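ABC transporter substrate-binding protein (PDB 3UN6) binds zinc and probably serves as the ligand-capturing component of an ABC-type import system, its transported substrate not being established. Local coordinates at residues 37-42 with 238-243; 51-56 with 63-68; 70-75 with 79-84; 140-143 with 149-152. All blocks are in the same frame, centred on the assembly; numbering follows the deposited sequence.

Overall arrangement
Contacts 1, 2 and 3 reach one mixed sheet, through its neighbouring strands 36-41 and 66-71, whereas contact 4 belongs to the second sheet, on strand 138-142. Contacts 1, 2 and 4 are buried. Contact 3 is partly so, and K71 beside it meets a phosphate ion. Contact 1 is wholly apolar; contact 2, whose centre lies about 7 Å from that of contact 1, adds a lysine-to-carbonyl bond and is tied to it by a hydrogen bond between Y65 OH and D243 OD2. Contact 3 combines a helical backbone bond with one aromatic touch, and contact 4 relies on a proline over an imidazole face. W75 of contact 3 packs on P143 of contact 4, near zinc.

Contact 1: residues 37-42 with 238-243; sequences IKIGYL and QAFVQD
I37 on strand 36-41 and F240 on helix 234-250 form the closest backbone pairing, yet their CA atoms stand 8.7 Å apart, so the space between strand and helix is bridged by side chains. F240 does the bridging from the helix: its CG is anti to the backbone N (chi1 171°), which sends the ring toward the strand, where two isoleucines meet it. I37 touches the root of this side chain. Its CG1 arm is fully extended, and the terminal CD1 lies 3.9 Å from F240 CB and 4.2 Å from F240 CG, approaching aslant. I39, two residues on and pointing to the same side of the strand, meets the far end of the ring from the opposite direction: I39 CG1 is 4.1 Å from F240 CZ, and I39 CD1 is 4.1 Å from F240 CE2. The bend of the I39 chain at chi2 (-68°) lets both CG1 and CD1 rest against the ring. Both isoleucines come to the ring obliquely.

Helix 48-58 packs against the same apolar cluster, with T53 against F240 and L50 against I39. One turn along helix 234-250 from F240, D243 is polar: OD2 is hydrogen-bonded to Y65 OH and OD1 to Y60 OH. A zinc ion is about 13 Å from the side chain of I39, too far for a direct part in the site. Between strand and helix themselves the chemistry is entirely apolar, so their fit depends on side-chain shape and burial and not on directional bonds, and the polar links of the helix run to its other neighbours.

Contact 2: residues 51-56 with 63-68; sequences MMTKKL and PKYKLE
K54 on helix 48-58 reaches across to L67 on strand 66-71, its whole side chain running toward one backbone carbonyl. CB starts beside the leucine, 4.3 Å from L67 CD2. CG is anti to the backbone N (chi1 -179°), and the turn at chi2 (65°) swings the rest of the chain toward the strand. CD lies 3.6 Å from L67 O and CE 3.4 Å from the same oxygen. NZ completes the approach with a short hydrogen bond of 2.6 Å to L67 O, the ammonium lying almost in line with the carbonyl bond (C=O...N angle 161°). That oxygen points outward from the edge of the sheet, away from strand 36-41, so the lysine supplies a donor where this outermost strand has no further strand of the chain beside it.

The apolar half of the contact is centred on L67. Its CD2 methyl reaches the helix at K54 N and at T53 CG2, 4.0 Å from the latter. The same threonine methyl is 4.0 Å from Y65 OH, both partners crossing the threonine at about a right angle. T53 OG1 bonds to N49 O within the helix, and Y65 OH to D243 OD2.

The two segments join the helix to the second strand of the beta-alpha-beta unit 36-41, 48-58, 66-71. L67 also packs on I39 of the first strand, while helices 234-250 and 254-264 press on the helix through the selenomethionines M52 and M51.

Contact 3: residues 70-75 with 79-84; sequences VKFNNW and MDALNS. With PO4 (phosphate ion), chain D.
F72 and A81 touch across a strand-to-helix connection, part of the beta-alpha-beta crossover from strand 66-71 through helix 75-83 to strand 89-93; its two strands belong to a mixed sheet of order 2-1-3-5-4, consistent with the type II binding-protein fold. The F72 side chain is directed at the helix, and its CZ comes 3.5 Å from A81 CB; the methyl meets the ring obliquely. D77 and L78 of the helix also lie against this phenyl.

W75 turns its indole toward L96, T92 and P143, to about 4 Å from a zinc ion, while its backbone carbonyl makes the first turn of the helix: M79 N bonds to W75 O at 3.0 Å with a nearly straight N-H...O angle of 170°. CG of M79, a selenomethionine, also lies against this oxygen, at 3.5 Å. N74 is the N-cap residue, and its ND2 additionally bonds D77 OD2.

K71 and K266 hold a phosphate ion, probably from the crystallisation liquor; K71 NZ is 3.0 Å from phosphate O3. At the far end of the helix, D80 O accepts hydrogen bonds from both S84 N and S84 OG, from opposite faces of its carbonyl plane, the hydroxyl at 2.8 Å.

Contact 4: residues 140-143 with 149-152; sequences FGIP and HYLL
H149, in the first turn of helix 148-159, lays its imidazole against P143, just beyond the end of strand 138-142. P143 CG sits 3.7 Å from the ring centroid and 27° off the ring normal, a CH-pi contact over one face, displaced toward the rim, where it comes 3.4 Å from H149 ND1. P143 CD also touches the base of this side chain, 3.6 Å from H149 CB. The buried ND1 has no polar partner in the model, whereas NE2 is hydrogen-bonded to N118 OD1, which should help fix the ring's rotation.

Y150 follows and lies side by side with I142, whose CD1 is 4.1 Å from Y150 CB; I142 CG1 sits between its own backbone N and carbonyl carbon (chi1 52°), which brings CD1 alongside the tyrosine. I142 CG2 rests against Y150 N, a backbone amide bonded to S147 OG. The phenol leads away to meet Y169 edge-to-face.

The side chain of P143 is about 4 Å from a zinc ion, and that of H149 about 4 Å from the zinc-binding C220. Strand 138-142, helix 148-159 and strand 167-171 form a beta-alpha-beta unit, with strand 188-192 parallel to the first strand on its other side.

Contact 1: residues 37-42 with 238-243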
loop_
_atom_site.group_PDB
_atom_site.type_symbol
_atom_site.label_atom_id
_atom_site.label_comp_id
_atom_site.label_asym_id
_atom_site.label_seq_id
_atom_site.Cartn_x
_atom_site.Cartn_y
_atom_site.Cartn_z
ATOM N N ILE A 37 9.429 4.330 -18.681
ATOM C CA ILE A 37 9.430 4.411 -17.230
ATOM C C ILE A 37 8.946 3.063 -16.752
ATOM O O ILE A 37 7.858 2.629 -17.132
ATOM C CB ILE A 37 8.474 5.500 -16.691
ATOM C CG1 ILE A 37 8.797 6.853 -17.323
ATOM C CG2 ILE A 37 8.573 5.589 -15.189
ATOM C CD1 ILE A 37 7.864 7.969 -16.901
ATOM N N LYS A 38 9.768 2.394 -15.949
ATOM C CA LYS A 38 9.416 1.092 -15.359
ATOM C C LYS A 38 9.015 1.288 -13.909
ATOM O O LYS A 38 9.824 1.767 -13.090
ATOM C CB LYS A 38 10.606 0.135 -15.361
ATOM C CG LYS A 38 11.022 -0.494 -16.657
ATOM C CD LYS A 38 12.075 -1.600 -16.310
ATOM C CE LYS A 38 12.419 -2.547 -17.447
ATOM N NZ LYS A 38 13.299 -1.970 -18.493
ATOM N N ILE A 39 7.803 0.882 -13.560
ATOM C CA ILE A 39 7.315 1.073 -12.209
ATOM C C ILE A 39 6.889 -0.239 -11.630
ATOM O O ILE A 39 6.113 -0.999 -12.253
ATOM C CB ILE A 39 6.093 2.022 -12.147
ATOM C CG1 ILE A 39 6.389 3.383 -12.779
ATOM C CG2 ILE A 39 5.610 2.180 -10.700
ATOM C CD1 ILE A 39 7.391 4.265 -12.045
ATOM N N GLY A 40 7.380 -0.511 -10.430
ATOM C CA GLY A 40 7.084 -1.756 -9.731
ATOM C C GLY A 40 5.864 -1.740 -8.825
ATOM O O GLY A 40 5.532 -0.712 -8.221
ATOM N N TYR A 41 5.221 -2.899 -8.693
ATOM C CA TYR A 41 4.052 -3.016 -7.843
ATOM C C TYR A 41 3.732 -4.439 -7.433
ATOM O O TYR A 41 4.203 -5.412 -8.047
ATOM C CB TYR A 41 2.809 -2.510 -8.613
ATOM C CG TYR A 41 2.345 -3.459 -9.692
ATOM C CD1 TYR A 41 2.994 -3.523 -10.923
ATOM C CD2 TYR A 41 1.268 -4.311 -9.480
ATOM C CE1 TYR A 41 2.585 -4.400 -11.906
ATOM C CE2 TYR A 41 0.853 -5.206 -10.461
ATOM C CZ TYR A 41 1.516 -5.235 -11.675
ATOM O OH TYR A 41 1.112 -6.110 -12.644
ATOM N N LEU A 42 2.905 -4.523 -6.395
ATOM C CA LEU A 42 2.253 -5.749 -5.967
ATOM C C LEU A 42 0.777 -5.622 -6.386
ATOM O O LEU A 42 0.237 -4.473 -6.397
ATOM C CB LEU A 42 2.379 -5.975 -4.461
ATOM C CG LEU A 42 3.578 -6.784 -3.943
ATOM C CD1 LEU A 42 4.934 -6.024 -4.082
ATOM C CD2 LEU A 42 3.305 -7.171 -2.464
ATOM N N GLN A 238 6.930 14.761 -14.817
ATOM C CA GLN A 238 5.739 15.588 -14.664
ATOM C C GLN A 238 4.567 15.033 -15.479
ATOM O O GLN A 238 3.461 15.012 -14.997
ATOM C CB GLN A 238 6.030 17.041 -15.077
ATOM C CG GLN A 238 4.852 17.988 -14.848
ATOM C CD GLN A 238 4.516 18.151 -13.365
ATOM O OE1 GLN A 238 5.305 18.723 -12.599
ATOM N NE2 GLN A 238 3.327 17.683 -12.962
ATOM N N ALA A 239 4.810 14.611 -16.715
ATOM C CA ALA A 239 3.740 14.046 -17.562
ATOM C C ALA A 239 3.167 12.794 -16.887
ATOM O O ALA A 239 1.957 12.629 -16.769
ATOM C CB ALA A 239 4.267 13.717 -18.965
ATOM N N PHE A 240 4.049 11.948 -16.382
ATOM C CA PHE A 240 3.607 10.731 -15.693
ATOM C C PHE A 240 2.735 11.013 -14.433
ATOM O O PHE A 240 1.640 10.464 -14.285
ATOM C CB PHE A 240 4.823 9.843 -15.390
ATOM C CG PHE A 240 4.511 8.702 -14.507
ATOM C CD1 PHE A 240 3.520 7.798 -14.861
ATOM C CD2 PHE A 240 5.191 8.525 -13.322
ATOM C CE1 PHE A 240 3.196 6.742 -14.054
ATOM C CE2 PHE A 240 4.885 7.461 -12.502
ATOM C CZ PHE A 240 3.867 6.558 -12.883
ATOM N N VAL A 241 3.200 11.902 -13.563
ATOM C CA VAL A 241 2.447 12.248 -12.349
ATOM C C VAL A 241 1.111 12.906 -12.701
ATOM O O VAL A 241 0.117 12.740 -11.997
ATOM C CB VAL A 241 3.259 13.190 -11.446
ATOM C CG1 VAL A 241 2.376 13.795 -10.352
ATOM C CG2 VAL A 241 4.431 12.440 -10.862
ATOM N N GLN A 242 1.111 13.651 -13.793
ATOM C CA GLN A 242 -0.102 14.298 -14.301
ATOM C C GLN A 242 -1.148 13.253 -14.753
ATOM O O GLN A 242 -2.323 13.393 -14.464
ATOM C CB GLN A 242 0.252 15.206 -15.467
ATOM C CG GLN A 242 -0.971 15.778 -16.210
ATOM C CD GLN A 242 -1.651 16.900 -15.471
ATOM O OE1 GLN A 242 -1.184 18.056 -15.499
ATOM N NE2 GLN A 242 -2.794 16.592 -14.846
ATOM N N ASP A 243 -0.710 12.222 -15.476
ATOM C CA ASP A 243 -1.603 11.167 -15.897
ATOM C C ASP A 243 -2.074 10.412 -14.667
ATOM O O ASP A 243 -3.229 10.043 -14.564
ATOM C CB ASP A 243 -0.910 10.244 -16.891
ATOM C CG ASP A 243 -0.593 10.948 -18.185
ATOM O OD1 ASP A 243 -1.262 11.981 -18.453
ATOM O OD2 ASP A 243 0.298 10.478 -18.918
#

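Contact 2: residues 51-56 with 63-68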
loop_
_atom_site.group_PDB
_atom_site.type_symbol
_atom_site.label_atom_id
_atom_site.label_comp_id
_atom_site.label_asym_id
_atom_site.label_seq_id
_atom_site.Cartn_x
_atom_site.Cartn_y
_atom_site.Cartn_z
HETATM N N MSE A 51 -2.538 1.027 -12.824
HETATM C CA MSE A 51 -3.215 0.315 -13.916
HETATM C C MSE A 51 -4.072 1.330 -14.679
HETATM O O MSE A 51 -4.102 1.359 -15.920
HETATM C CB MSE A 51 -4.137 -0.803 -13.396
HETATM C CG MSE A 51 -3.614 -1.787 -12.292
HETATM SE SE MSE A 51 -2.007 -2.812 -12.637
HETATM C CE MSE A 51 -0.655 -1.541 -11.956
HETATM N N MSE A 52 -4.791 2.166 -13.934
HETATM C CA MSE A 52 -5.607 3.194 -14.572
HETATM C C MSE A 52 -4.728 4.139 -15.391
HETATM O O MSE A 52 -5.097 4.505 -16.521
HETATM C CB MSE A 52 -6.401 3.991 -13.544
HETATM C CG MSE A 52 -7.245 5.023 -14.152
HETATM SE SE MSE A 52 -8.721 4.253 -15.248
HETATM C CE MSE A 52 -8.973 5.775 -16.399
ATOM N N THR A 53 -3.575 4.525 -14.836
ATOM C CA THR A 53 -2.646 5.435 -15.527
ATOM C C THR A 53 -2.236 4.846 -16.872
ATOM O O THR A 53 -2.245 5.534 -17.890
ATOM C CB THR A 53 -1.408 5.742 -14.656
ATOM O OG1 THR A 53 -1.846 6.283 -13.402
ATOM C CG2 THR A 53 -0.482 6.732 -15.343
ATOM N N LYS A 54 -1.888 3.564 -16.851
ATOM C CA LYS A 54 -1.543 2.795 -18.029
ATOM C C LYS A 54 -2.688 2.817 -19.052
ATOM O O LYS A 54 -2.460 3.062 -20.236
ATOM C CB LYS A 54 -1.238 1.350 -17.601
ATOM C CG LYS A 54 -0.838 0.389 -18.697
ATOM C CD LYS A 54 0.448 0.774 -19.321
ATOM C CE LYS A 54 0.895 -0.298 -20.269
ATOM N NZ LYS A 54 2.055 0.170 -21.041
ATOM N N LYS A 55 -3.924 2.617 -18.596
ATOM C CA LYS A 55 -5.049 2.622 -19.510
ATOM C C LYS A 55 -5.235 4.012 -20.133
ATOM O O LYS A 55 -5.479 4.142 -21.328
ATOM C CB LYS A 55 -6.334 2.187 -18.825
ATOM C CG LYS A 55 -7.497 2.110 -19.804
ATOM C CD LYS A 55 -8.828 1.810 -19.141
ATOM C CE LYS A 55 -9.947 1.766 -20.208
ATOM N NZ LYS A 55 -11.298 1.650 -19.605
ATOM N N LEU A 56 -5.119 5.049 -19.316
ATOM C CA LEU A 56 -5.251 6.415 -19.809
ATOM C C LEU A 56 -4.162 6.750 -20.854
ATOM O O LEU A 56 -4.448 7.335 -21.907
ATOM C CB LEU A 56 -5.220 7.368 -18.614
ATOM C CG LEU A 56 -5.296 8.880 -18.763
ATOM C CD1 LEU A 56 -6.390 9.344 -19.726
ATOM C CD2 LEU A 56 -5.504 9.464 -17.363
ATOM N N PRO A 63 1.658 9.303 -26.807
ATOM C CA PRO A 63 1.967 9.472 -25.398
ATOM C C PRO A 63 3.377 10.027 -25.213
ATOM O O PRO A 63 4.268 9.753 -26.032
ATOM C CB PRO A 63 1.858 8.049 -24.842
ATOM C CG PRO A 63 2.111 7.169 -25.993
ATOM C CD PRO A 63 1.568 7.881 -27.188
ATOM N N LYS A 64 3.576 10.778 -24.135
ATOM C CA LYS A 64 4.868 11.417 -23.856
ATOM C C LYS A 64 5.963 10.479 -23.299
ATOM O O LYS A 64 7.126 10.864 -23.226
ATOM C CB LYS A 64 4.656 12.611 -22.915
ATOM C CG LYS A 64 3.767 13.692 -23.518
ATOM C CD LYS A 64 3.607 14.894 -22.605
ATOM C CE LYS A 64 2.782 15.982 -23.282
ATOM N NZ LYS A 64 2.644 17.189 -22.422
ATOM N N TYR A 65 5.586 9.263 -22.922
ATOM C CA TYR A 65 6.516 8.277 -22.367
ATOM C C TYR A 65 5.850 6.909 -22.520
ATOM O O TYR A 65 4.691 6.819 -22.950
ATOM C CB TYR A 65 6.790 8.570 -20.876
ATOM C CG TYR A 65 5.518 8.588 -20.029
ATOM C CD1 TYR A 65 5.140 7.495 -19.267
ATOM C CD2 TYR A 65 4.667 9.690 -20.050
ATOM C CE1 TYR A 65 3.946 7.515 -18.522
ATOM C CE2 TYR A 65 3.481 9.713 -19.321
ATOM C CZ TYR A 65 3.127 8.636 -18.568
ATOM O OH TYR A 65 1.943 8.686 -17.868
ATOM N N LYS A 66 6.595 5.855 -22.213
ATOM C CA LYS A 66 6.062 4.499 -22.196
ATOM C C LYS A 66 6.103 4.053 -20.739
ATOM O O LYS A 66 7.079 4.312 -20.016
ATOM C CB LYS A 66 6.894 3.540 -23.030
ATOM C CG LYS A 66 6.963 3.868 -24.493
ATOM C CD LYS A 66 7.767 2.814 -25.238
ATOM C CE LYS A 66 7.974 3.218 -26.681
ATOM N NZ LYS A 66 8.817 2.252 -27.432
ATOM N N LEU A 67 5.041 3.400 -20.301
ATOM C CA LEU A 67 4.934 2.937 -18.940
ATOM C C LEU A 67 4.959 1.416 -18.925
ATOM O O LEU A 67 4.091 0.757 -19.517
ATOM C CB LEU A 67 3.641 3.471 -18.313
ATOM C CG LEU A 67 3.324 3.125 -16.854
ATOM C CD1 LEU A 67 4.473 3.508 -15.921
ATOM C CD2 LEU A 67 2.038 3.812 -16.443
ATOM N N GLU A 68 5.976 0.859 -18.278
ATOM C CA GLU A 68 6.082 -0.584 -18.127
ATOM C C GLU A 68 5.837 -0.891 -16.664
ATOM O O GLU A 68 6.547 -0.372 -15.788
ATOM C CB GLU A 68 7.453 -1.109 -18.564
ATOM C CG GLU A 68 7.688 -2.571 -18.157
ATOM C CD GLU A 68 8.925 -3.197 -18.786
ATOM O OE1 GLU A 68 9.354 -4.273 -18.297
ATOM O OE2 GLU A 68 9.470 -2.627 -19.766
#

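Contact 3: residues 70-75 with 79-84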
loop_
_atom_site.group_PDB
_atom_site.type_symbol
_atom_site.label_atom_id
_atom_site.label_comp_id
_atom_site.label_asym_id
_atom_site.label_seq_id
_atom_site.Cartn_x
_atom_site.Cartn_y
_atom_site.Cartn_z
ATOM N N VAL A 70 5.959 -3.496 -13.714
ATOM C CA VAL A 70 6.710 -4.703 -13.358
ATOM C C VAL A 70 6.164 -5.275 -12.032
ATOM O O VAL A 70 6.251 -4.620 -10.972
ATOM C CB VAL A 70 8.215 -4.351 -13.237
ATOM C CG1 VAL A 70 9.067 -5.592 -12.952
ATOM C CG2 VAL A 70 8.697 -3.642 -14.511
ATOM N N LYS A 71 5.622 -6.494 -12.090
ATOM C CA LYS A 71 4.981 -7.138 -10.933
ATOM C C LYS A 71 5.895 -7.949 -10.022
ATOM O O LYS A 71 6.728 -8.721 -10.491
ATOM C CB LYS A 71 3.857 -8.068 -11.403
ATOM C CG LYS A 71 3.045 -8.640 -10.261
ATOM C CD LYS A 71 1.895 -9.529 -10.724
ATOM C CE LYS A 71 2.398 -10.875 -11.192
ATOM N NZ LYS A 71 1.250 -11.768 -11.480
ATOM N N PHE A 72 5.667 -7.819 -8.719
ATOM C CA PHE A 72 6.422 -8.525 -7.682
ATOM C C PHE A 72 5.426 -9.229 -6.774
ATOM O O PHE A 72 4.284 -8.816 -6.690
ATOM C CB PHE A 72 7.274 -7.530 -6.891
ATOM C CG PHE A 72 8.389 -6.933 -7.698
ATOM C CD1 PHE A 72 8.213 -5.739 -8.378
ATOM C CD2 PHE A 72 9.592 -7.601 -7.818
ATOM C CE1 PHE A 72 9.221 -5.191 -9.155
ATOM C CE2 PHE A 72 10.623 -7.074 -8.593
ATOM C CZ PHE A 72 10.427 -5.849 -9.275
ATOM N N ASN A 73 5.852 -10.316 -6.124
ATOM C CA ASN A 73 4.979 -11.086 -5.220
ATOM C C ASN A 73 5.221 -10.752 -3.746
ATOM O O ASN A 73 4.466 -11.171 -2.893
ATOM C CB ASN A 73 5.228 -12.596 -5.373
ATOM C CG ASN A 73 5.092 -13.085 -6.803
ATOM O OD1 ASN A 73 5.894 -13.919 -7.264
ATOM N ND2 ASN A 73 4.088 -12.574 -7.518
ATOM N N ASN A 74 6.299 -10.038 -3.455
ATOM C CA ASN A 74 6.657 -9.673 -2.080
ATOM C C ASN A 74 7.411 -8.355 -2.052
ATOM O O ASN A 74 7.999 -7.944 -3.058
ATOM C CB ASN A 74 7.532 -10.747 -1.450
ATOM C CG ASN A 74 8.821 -10.982 -2.231
ATOM O OD1 ASN A 74 9.861 -10.378 -1.948
ATOM N ND2 ASN A 74 8.737 -11.807 -3.254
ATOM N N TRP A 75 7.418 -7.718 -0.887
ATOM C CA TRP A 75 8.050 -6.411 -0.729
ATOM C C TRP A 75 9.580 -6.352 -0.829
ATOM O O TRP A 75 10.110 -5.444 -1.478
ATOM C CB TRP A 75 7.563 -5.736 0.539
ATOM C CG TRP A 75 6.106 -5.431 0.483
ATOM C CD1 TRP A 75 5.123 -6.036 1.193
ATOM C CD2 TRP A 75 5.469 -4.463 -0.345
ATOM N NE1 TRP A 75 3.904 -5.499 0.875
ATOM C CE2 TRP A 75 4.092 -4.521 -0.067
ATOM C CE3 TRP A 75 5.931 -3.535 -1.284
ATOM C CZ2 TRP A 75 3.173 -3.693 -0.689
ATOM C CZ3 TRP A 75 5.023 -2.724 -1.910
ATOM C CH2 TRP A 75 3.649 -2.803 -1.614
HETATM N N MSE A 79 11.678 -3.813 -3.391
HETATM C CA MSE A 79 12.654 -2.812 -2.902
HETATM C C MSE A 79 14.073 -3.030 -3.481
HETATM O O MSE A 79 14.768 -2.067 -3.785
HETATM C CB MSE A 79 12.698 -2.798 -1.365
HETATM C CG MSE A 79 11.432 -2.268 -0.710
HETATM SE SE MSE A 79 10.896 -0.481 -1.399
HETATM C CE MSE A 79 12.582 0.488 -1.021
ATOM N N ASP A 80 14.497 -4.281 -3.628
ATOM C CA ASP A 80 15.810 -4.574 -4.257
ATOM C C ASP A 80 15.872 -4.074 -5.707
ATOM O O ASP A 80 16.889 -3.510 -6.137
ATOM C CB ASP A 80 16.087 -6.057 -4.238
ATOM C CG ASP A 80 16.207 -6.603 -2.839
ATOM O OD1 ASP A 80 16.481 -5.799 -1.926
ATOM O OD2 ASP A 80 16.026 -7.830 -2.652
ATOM N N ALA A 81 14.793 -4.284 -6.466
ATOM C CA ALA A 81 14.735 -3.795 -7.856
ATOM C C ALA A 81 14.750 -2.262 -7.859
ATOM O O ALA A 81 15.399 -1.640 -8.708
ATOM C CB ALA A 81 13.487 -4.344 -8.597
ATOM N N LEU A 82 14.040 -1.653 -6.913
ATOM C CA LEU A 82 14.007 -0.200 -6.815
ATOM C C LEU A 82 15.403 0.357 -6.496
ATOM O O LEU A 82 15.880 1.277 -7.171
ATOM C CB LEU A 82 13.033 0.265 -5.735
ATOM C CG LEU A 82 12.803 1.784 -5.642
ATOM C CD1 LEU A 82 12.205 2.369 -6.926
ATOM C CD2 LEU A 82 11.917 2.121 -4.432
ATOM N N ASN A 83 16.044 -0.202 -5.482
ATOM C CA ASN A 83 17.388 0.242 -5.050
ATOM C C ASN A 83 18.526 -0.058 -6.045
ATOM O O ASN A 83 19.540 0.654 -6.087
ATOM C CB ASN A 83 17.728 -0.378 -3.686
ATOM C CG ASN A 83 16.808 0.099 -2.578
ATOM O OD1 ASN A 83 16.272 1.215 -2.621
ATOM N ND2 ASN A 83 16.621 -0.746 -1.567
ATOM N N SER A 84 18.373 -1.108 -6.836
ATOM C CA SER A 84 19.369 -1.445 -7.835
ATOM C C SER A 84 19.087 -0.721 -9.157
ATOM O O SER A 84 19.856 -0.842 -10.101
ATOM C CB SER A 84 19.448 -2.957 -8.051
ATOM O OG SER A 84 18.227 -3.472 -8.547
HETATM P P PO4 D . 1.781 -14.687 -13.785
HETATM O O1 PO4 D . 0.541 -15.509 -13.518
HETATM O O2 PO4 D . 1.397 -13.434 -14.528
HETATM O O3 PO4 D . 2.424 -14.296 -12.479
HETATM O O4 PO4 D . 2.724 -15.505 -14.635
#

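Contact 4: residues 140-143 with 149-152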
loop_
_atom_site.group_PDB
_atom_site.type_symbol
_atom_site.label_atom_id
_atom_site.label_comp_id
_atom_site.label_asym_id
_atom_site.label_seq_id
_atom_site.Cartn_x
_atom_site.Cartn_y
_atom_site.Cartn_z
ATOM N N PHE A 140 0.272 -12.784 14.331
ATOM C CA PHE A 140 -0.216 -12.047 13.189
ATOM C C PHE A 140 0.750 -11.960 12.017
ATOM O O PHE A 140 1.912 -11.618 12.183
ATOM C CB PHE A 140 -0.617 -10.627 13.620
ATOM C CG PHE A 140 -1.934 -10.568 14.327
ATOM C CD1 PHE A 140 -3.117 -10.521 13.605
ATOM C CD2 PHE A 140 -2.003 -10.582 15.712
ATOM C CE1 PHE A 140 -4.343 -10.477 14.254
ATOM C CE2 PHE A 140 -3.232 -10.551 16.360
ATOM C CZ PHE A 140 -4.391 -10.499 15.635
ATOM N N GLY A 141 0.236 -12.259 10.823
ATOM C CA GLY A 141 1.011 -12.110 9.604
ATOM C C GLY A 141 0.943 -10.637 9.206
ATOM O O GLY A 141 -0.102 -9.996 9.371
ATOM N N ILE A 142 2.074 -10.074 8.780
ATOM C CA ILE A 142 2.127 -8.690 8.256
ATOM C C ILE A 142 2.970 -8.741 6.979
ATOM O O ILE A 142 3.771 -9.660 6.800
ATOM C CB ILE A 142 2.697 -7.641 9.291
ATOM C CG1 ILE A 142 4.051 -8.112 9.868
ATOM C CG2 ILE A 142 1.689 -7.424 10.404
ATOM C CD1 ILE A 142 4.806 -7.092 10.748
ATOM N N PRO A 143 2.779 -7.778 6.068
ATOM C CA PRO A 143 3.554 -7.838 4.817
ATOM C C PRO A 143 5.057 -7.508 4.947
ATOM O O PRO A 143 5.874 -7.957 4.138
ATOM C CB PRO A 143 2.832 -6.834 3.901
ATOM C CG PRO A 143 1.631 -6.384 4.635
ATOM C CD PRO A 143 1.813 -6.677 6.074
ATOM N N HIS A 149 0.444 -1.828 8.444
ATOM C CA HIS A 149 -0.224 -3.019 8.976
ATOM C C HIS A 149 0.255 -3.322 10.376
ATOM O O HIS A 149 -0.563 -3.573 11.259
ATOM C CB HIS A 149 0.008 -4.181 8.014
ATOM C CG HIS A 149 -0.325 -3.819 6.612
ATOM N ND1 HIS A 149 0.624 -3.341 5.726
ATOM C CD2 HIS A 149 -1.518 -3.740 5.973
ATOM C CE1 HIS A 149 0.033 -3.037 4.586
ATOM N NE2 HIS A 149 -1.265 -3.274 4.706
ATOM N N TYR A 150 1.573 -3.282 10.598
ATOM C CA TYR A 150 2.132 -3.433 11.946
ATOM C C TYR A 150 1.547 -2.355 12.882
ATOM O O TYR A 150 1.159 -2.646 14.008
ATOM C CB TYR A 150 3.661 -3.293 11.929
ATOM C CG TYR A 150 4.303 -3.193 13.300
ATOM C CD1 TYR A 150 4.713 -1.971 13.828
ATOM C CD2 TYR A 150 4.461 -4.332 14.093
ATOM C CE1 TYR A 150 5.299 -1.901 15.096
ATOM C CE2 TYR A 150 5.033 -4.265 15.325
ATOM C CZ TYR A 150 5.447 -3.058 15.833
ATOM O OH TYR A 150 6.011 -3.051 17.077
ATOM N N LEU A 151 1.499 -1.121 12.407
ATOM C CA LEU A 151 0.981 -0.018 13.212
ATOM C C LEU A 151 -0.500 -0.185 13.530
ATOM O O LEU A 151 -0.931 0.079 14.642
ATOM C CB LEU A 151 1.213 1.331 12.504
ATOM C CG LEU A 151 2.686 1.619 12.173
ATOM C CD1 LEU A 151 2.803 2.927 11.364
ATOM C CD2 LEU A 151 3.556 1.671 13.433
ATOM N N LEU A 152 -1.281 -0.617 12.546
ATOM C CA LEU A 152 -2.714 -0.829 12.744
ATOM C C LEU A 152 -2.951 -1.885 13.811
ATOM O O LEU A 152 -3.792 -1.716 14.712
ATOM C CB LEU A 152 -3.384 -1.249 11.429
ATOM C CG LEU A 152 -3.652 -0.170 10.380
ATOM C CD1 LEU A 152 -3.951 -0.796 9.012
ATOM C CD2 LEU A 152 -4.798 0.735 10.840
#